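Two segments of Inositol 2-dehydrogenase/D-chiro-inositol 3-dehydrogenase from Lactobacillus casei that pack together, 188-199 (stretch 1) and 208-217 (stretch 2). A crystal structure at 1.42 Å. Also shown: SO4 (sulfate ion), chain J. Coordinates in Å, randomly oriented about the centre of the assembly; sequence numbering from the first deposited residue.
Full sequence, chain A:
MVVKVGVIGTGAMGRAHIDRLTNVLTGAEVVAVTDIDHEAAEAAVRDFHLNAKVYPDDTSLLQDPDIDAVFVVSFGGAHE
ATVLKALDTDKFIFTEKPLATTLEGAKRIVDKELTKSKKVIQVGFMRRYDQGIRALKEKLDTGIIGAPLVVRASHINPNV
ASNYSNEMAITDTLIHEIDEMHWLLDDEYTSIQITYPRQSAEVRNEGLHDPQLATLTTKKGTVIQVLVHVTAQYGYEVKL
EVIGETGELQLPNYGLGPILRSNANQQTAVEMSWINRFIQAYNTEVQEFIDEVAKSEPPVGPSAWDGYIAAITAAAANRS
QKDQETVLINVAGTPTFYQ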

# COMPACT_ATOMS: atom_id res chain seq x y z
N GLU A 188 -8.39 -17.36 -27.02
CA GLU A 188 -8.75 -18.76 -26.89
C GLU A 188 -7.58 -19.57 -26.36
O GLU A 188 -6.48 -19.30 -26.71
CB GLU A 188 -9.17 -19.35 -28.24
CG GLU A 188 -9.87 -18.41 -29.20
N TYR A 189 -7.88 -20.58 -25.58
CA TYR A 189 -6.86 -21.48 -25.08
C TYR A 189 -6.35 -22.46 -26.14
O TYR A 189 -7.09 -22.93 -26.95
CB TYR A 189 -7.37 -22.29 -23.89
CG TYR A 189 -7.88 -21.49 -22.71
CD1 TYR A 189 -7.22 -20.36 -22.28
CD2 TYR A 189 -9.01 -21.85 -22.04
CE1 TYR A 189 -7.68 -19.64 -21.25
CE2 TYR A 189 -9.45 -21.14 -20.99
CZ TYR A 189 -8.78 -20.02 -20.59
OH TYR A 189 -9.24 -19.29 -19.54
N THR A 190 -5.06 -22.73 -26.08
CA THR A 190 -4.42 -23.71 -26.92
C THR A 190 -3.83 -24.87 -26.15
O THR A 190 -3.52 -25.87 -26.74
CB THR A 190 -3.38 -23.09 -27.78
OG1 THR A 190 -2.43 -22.39 -26.99
CG2 THR A 190 -4.00 -22.12 -28.77
N SER A 191 -3.66 -24.73 -24.85
CA SER A 191 -3.10 -25.79 -24.00
C SER A 191 -3.24 -25.51 -22.51
O SER A 191 -3.41 -24.40 -22.13
CB SER A 191 -1.64 -26.09 -24.31
OG SER A 191 -0.75 -25.15 -23.76
N ILE A 192 -3.19 -26.58 -21.72
CA ILE A 192 -3.14 -26.52 -20.28
C ILE A 192 -2.20 -27.58 -19.71
O ILE A 192 -2.15 -28.66 -20.21
CB ILE A 192 -4.53 -26.59 -19.63
CG1 ILE A 192 -4.49 -26.22 -18.15
CG2 ILE A 192 -5.16 -27.93 -19.84
CD1 ILE A 192 -5.82 -25.89 -17.62
N GLN A 193 -1.43 -27.21 -18.70
CA GLN A 193 -0.51 -28.11 -18.00
C GLN A 193 -0.61 -27.88 -16.51
O GLN A 193 -0.52 -26.78 -16.06
CB GLN A 193 0.92 -27.92 -18.48
CG GLN A 193 1.90 -28.86 -17.83
CD GLN A 193 3.34 -28.68 -18.27
OE1 GLN A 193 3.77 -27.63 -18.64
NE2 GLN A 193 4.07 -29.76 -18.24
N ILE A 194 -0.85 -28.95 -15.77
CA ILE A 194 -0.88 -28.96 -14.34
C ILE A 194 0.38 -29.61 -13.80
O ILE A 194 0.67 -30.70 -14.15
CB ILE A 194 -2.03 -29.78 -13.84
CG1 ILE A 194 -3.32 -29.28 -14.47
CG2 ILE A 194 -2.11 -29.69 -12.38
CD1 ILE A 194 -3.76 -27.94 -13.99
N THR A 195 1.12 -28.91 -12.97
CA THR A 195 2.27 -29.47 -12.32
C THR A 195 2.13 -29.40 -10.79
O THR A 195 1.43 -28.57 -10.27
CB THR A 195 3.55 -28.76 -12.71
OG1 THR A 195 3.39 -27.38 -12.55
CG2 THR A 195 3.90 -29.03 -14.09
N TYR A 196 2.83 -30.29 -10.12
CA TYR A 196 2.76 -30.45 -8.71
C TYR A 196 4.07 -30.11 -8.04
O TYR A 196 5.03 -30.82 -8.17
CB TYR A 196 2.42 -31.89 -8.37
CG TYR A 196 1.14 -32.43 -8.93
CD1 TYR A 196 0.00 -31.70 -8.99
CD2 TYR A 196 1.06 -33.73 -9.34
CE1 TYR A 196 -1.14 -32.20 -9.46
CE2 TYR A 196 -0.10 -34.25 -9.82
CZ TYR A 196 -1.20 -33.48 -9.88
OH TYR A 196 -2.37 -33.96 -10.34
N PRO A 197 4.11 -28.99 -7.32
CA PRO A 197 5.24 -28.69 -6.44
C PRO A 197 5.23 -29.67 -5.29
O PRO A 197 4.40 -30.53 -5.25
CB PRO A 197 4.93 -27.31 -5.91
CG PRO A 197 3.81 -26.81 -6.74
CD PRO A 197 3.10 -27.94 -7.29
N ARG A 198 6.16 -29.53 -4.37
CA ARG A 198 6.12 -30.38 -3.23
C ARG A 198 4.80 -30.29 -2.50
O ARG A 198 4.18 -29.25 -2.40
CB ARG A 198 7.23 -30.06 -2.27
CG ARG A 198 7.15 -28.71 -1.71
CD ARG A 198 8.35 -28.33 -0.83
NE ARG A 198 8.52 -29.06 0.40
CZ ARG A 198 9.41 -28.74 1.32
NH1 ARG A 198 10.18 -27.68 1.18
NH2 ARG A 198 9.54 -29.45 2.38
N GLN A 199 4.40 -31.42 -1.95
CA GLN A 199 3.15 -31.55 -1.27
C GLN A 199 3.17 -30.88 0.08
O GLN A 199 4.05 -31.04 0.86
CB GLN A 199 2.84 -33.02 -1.11
CG GLN A 199 1.58 -33.32 -0.36
CD GLN A 199 0.32 -33.19 -1.19
OE1 GLN A 199 0.30 -32.55 -2.20
NE2 GLN A 199 -0.73 -33.82 -0.73
N LEU A 208 -5.34 -35.79 -2.86
CA LEU A 208 -5.25 -34.38 -3.16
C LEU A 208 -3.85 -33.88 -3.17
O LEU A 208 -3.14 -34.00 -2.21
CB LEU A 208 -6.03 -33.60 -2.12
CG LEU A 208 -5.94 -32.09 -2.22
CD1 LEU A 208 -6.51 -31.67 -3.55
CD2 LEU A 208 -6.68 -31.44 -1.06
N HIS A 209 -3.46 -33.34 -4.31
CA HIS A 209 -2.22 -32.62 -4.43
C HIS A 209 -2.48 -31.15 -4.18
O HIS A 209 -3.39 -30.60 -4.74
CB HIS A 209 -1.65 -32.76 -5.82
CG HIS A 209 -1.26 -34.15 -6.18
ND1 HIS A 209 0.01 -34.63 -6.00
CD2 HIS A 209 -1.98 -35.16 -6.70
CE1 HIS A 209 0.07 -35.88 -6.42
NE2 HIS A 209 -1.13 -36.23 -6.85
N ASP A 210 -1.68 -30.57 -3.32
CA ASP A 210 -1.75 -29.17 -3.01
C ASP A 210 -0.39 -28.68 -2.58
O ASP A 210 0.20 -29.22 -1.70
CB ASP A 210 -2.75 -28.92 -1.91
CG ASP A 210 -3.14 -27.46 -1.76
OD1 ASP A 210 -3.50 -26.84 -2.76
OD2 ASP A 210 -3.09 -26.98 -0.66
N PRO A 211 0.10 -27.62 -3.20
CA PRO A 211 -0.54 -26.81 -4.22
C PRO A 211 -0.49 -27.38 -5.60
O PRO A 211 0.10 -28.40 -5.78
CB PRO A 211 0.25 -25.49 -4.14
CG PRO A 211 1.46 -25.82 -3.62
CD PRO A 211 1.26 -26.95 -2.66
N GLN A 212 -1.12 -26.73 -6.56
CA GLN A 212 -1.04 -27.09 -7.96
C GLN A 212 -0.71 -25.86 -8.78
O GLN A 212 -1.14 -24.78 -8.46
CB GLN A 212 -2.33 -27.74 -8.47
CG GLN A 212 -2.66 -28.99 -7.74
CD GLN A 212 -3.80 -29.78 -8.30
OE1 GLN A 212 -4.09 -29.73 -9.45
NE2 GLN A 212 -4.43 -30.52 -7.44
N LEU A 213 0.08 -26.03 -9.81
CA LEU A 213 0.40 -24.96 -10.71
C LEU A 213 -0.23 -25.25 -12.05
O LEU A 213 -0.02 -26.30 -12.58
CB LEU A 213 1.89 -24.84 -10.86
CG LEU A 213 2.66 -24.46 -9.60
CD1 LEU A 213 4.13 -24.63 -9.79
CD2 LEU A 213 2.36 -23.04 -9.21
N ALA A 214 -1.02 -24.31 -12.55
CA ALA A 214 -1.67 -24.45 -13.84
C ALA A 214 -1.11 -23.46 -14.82
O ALA A 214 -1.10 -22.29 -14.54
CB ALA A 214 -3.16 -24.25 -13.70
N THR A 215 -0.62 -23.95 -15.93
CA THR A 215 -0.13 -23.11 -16.99
C THR A 215 -1.00 -23.26 -18.23
O THR A 215 -1.20 -24.34 -18.71
CB THR A 215 1.32 -23.40 -17.36
OG1 THR A 215 2.15 -23.23 -16.22
CG2 THR A 215 1.78 -22.50 -18.41
N LEU A 216 -1.53 -22.17 -18.71
CA LEU A 216 -2.34 -22.18 -19.90
C LEU A 216 -1.70 -21.32 -20.96
O LEU A 216 -1.08 -20.35 -20.64
CB LEU A 216 -3.74 -21.65 -19.63
CG LEU A 216 -4.68 -22.40 -18.71
CD1 LEU A 216 -4.31 -22.19 -17.29
CD2 LEU A 216 -6.05 -21.90 -18.92
N THR A 217 -1.89 -21.67 -22.21
CA THR A 217 -1.43 -20.86 -23.31
C THR A 217 -2.63 -20.46 -24.14
O THR A 217 -3.59 -21.13 -24.17
CB THR A 217 -0.40 -21.59 -24.19
OG1 THR A 217 -1.00 -22.74 -24.78
CG2 THR A 217 0.85 -22.02 -23.38
S SO4 J . 11.86 -27.35 4.64
O1 SO4 J . 11.83 -26.84 3.33
O2 SO4 J . 11.18 -28.60 4.67
O3 SO4 J . 11.24 -26.42 5.51
O4 SO4 J . 13.22 -27.48 5.03
O HOH W 1 0.11 -25.10 -21.17
O HOH W 2 2.10 -25.96 -14.71
O HOH W 3 1.64 -30.50 -5.03
O HOH W 4 1.69 -32.97 -4.57

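The rings of Tyr-196 and His-209 lie face to face, centroids 3.8 Å apart and planes within 1° of parallel, just beyond the end of an antiparallel strand pair. The closest atoms of the stack are Tyr-196 CD2 and His-209 ND1, at 3.6 Å. His-209 CB also sits over the tyrosine ring, 3.9 Å from its centroid, so the histidine covers that face with both its ring and its methylene. At the edge of the same tyrosine ring, Gln-212 CD approaches Tyr-196 CE1 to 3.8 Å; a hydrogen bond from Gln-212 NE2 to His-209 O (2.9 Å) ties the first residue of the strand to the loop before it.

Strands 189-195 and 212-217 run antiparallel, their axes at 167° and 4.7 Å apart at closest approach. Paired hydrogen bonds join Gln-193 to Thr-215 (N to O 2.9 Å, O to N 2.8 Å) and Thr-195 to Leu-213 (2.9 Å for both N to O and O to N). At the far end the pattern shifts: Thr-217 N donates to Ser-191 O (3.1 Å), but Thr-217 O accepts from Thr-190 N (2.9 Å) rather than from Ser-191. Thr-217 OG1 adds hydrogen bonds to Thr-190 OG1 (2.7 Å) and Ser-191 OG (2.6 Å), gathering three hydroxyls into one cluster.

Side chains alternate between the two sheet faces. Ile-192, Ile-194, Ala-214 and Leu-216 share one, where Ile-192 CD1 meets Leu-216 CG at 3.8 Å and Ile-194 CD1 meets Ala-214 CB at 3.7 Å. Leu-216 CD2 also lies over the Tyr-189 ring, 3.7 Å from its centroid, in a CH-pi contact. The other face carries Ser-191, Gln-193, Thr-195, Leu-213, Thr-215 and Thr-217. Here water 2 links Thr-195 OG1 (2.9 Å), Thr-215 OG1 (3.1 Å) and Leu-213 O (3.0 Å), while water 1 joins Ser-191 OG (2.7 Å) to Thr-215 O (2.9 Å).

Past the strands, Pro-197 CG packs against Leu-213 CD1 (3.8 Å) and against Pro-211 CG (4.0 Å), whose residue follows a cis peptide bond. Water 3 bridges Pro-197 O (2.8 Å) and Pro-211 O (2.7 Å), supplying a donor to each carbonyl. The Gln-199 amide clips onto the opposing backbone: NE2 donates to Leu-208 O (2.8 Å) and OE1 accepts from Asp-210 N (3.0 Å). The CA-to-CB bond of Arg-198 points away from the other stretch, and its guanidinium binds a sulfate, with NH1 to O1 at 2.8 Å and NH2 to O2 at 2.9 Å.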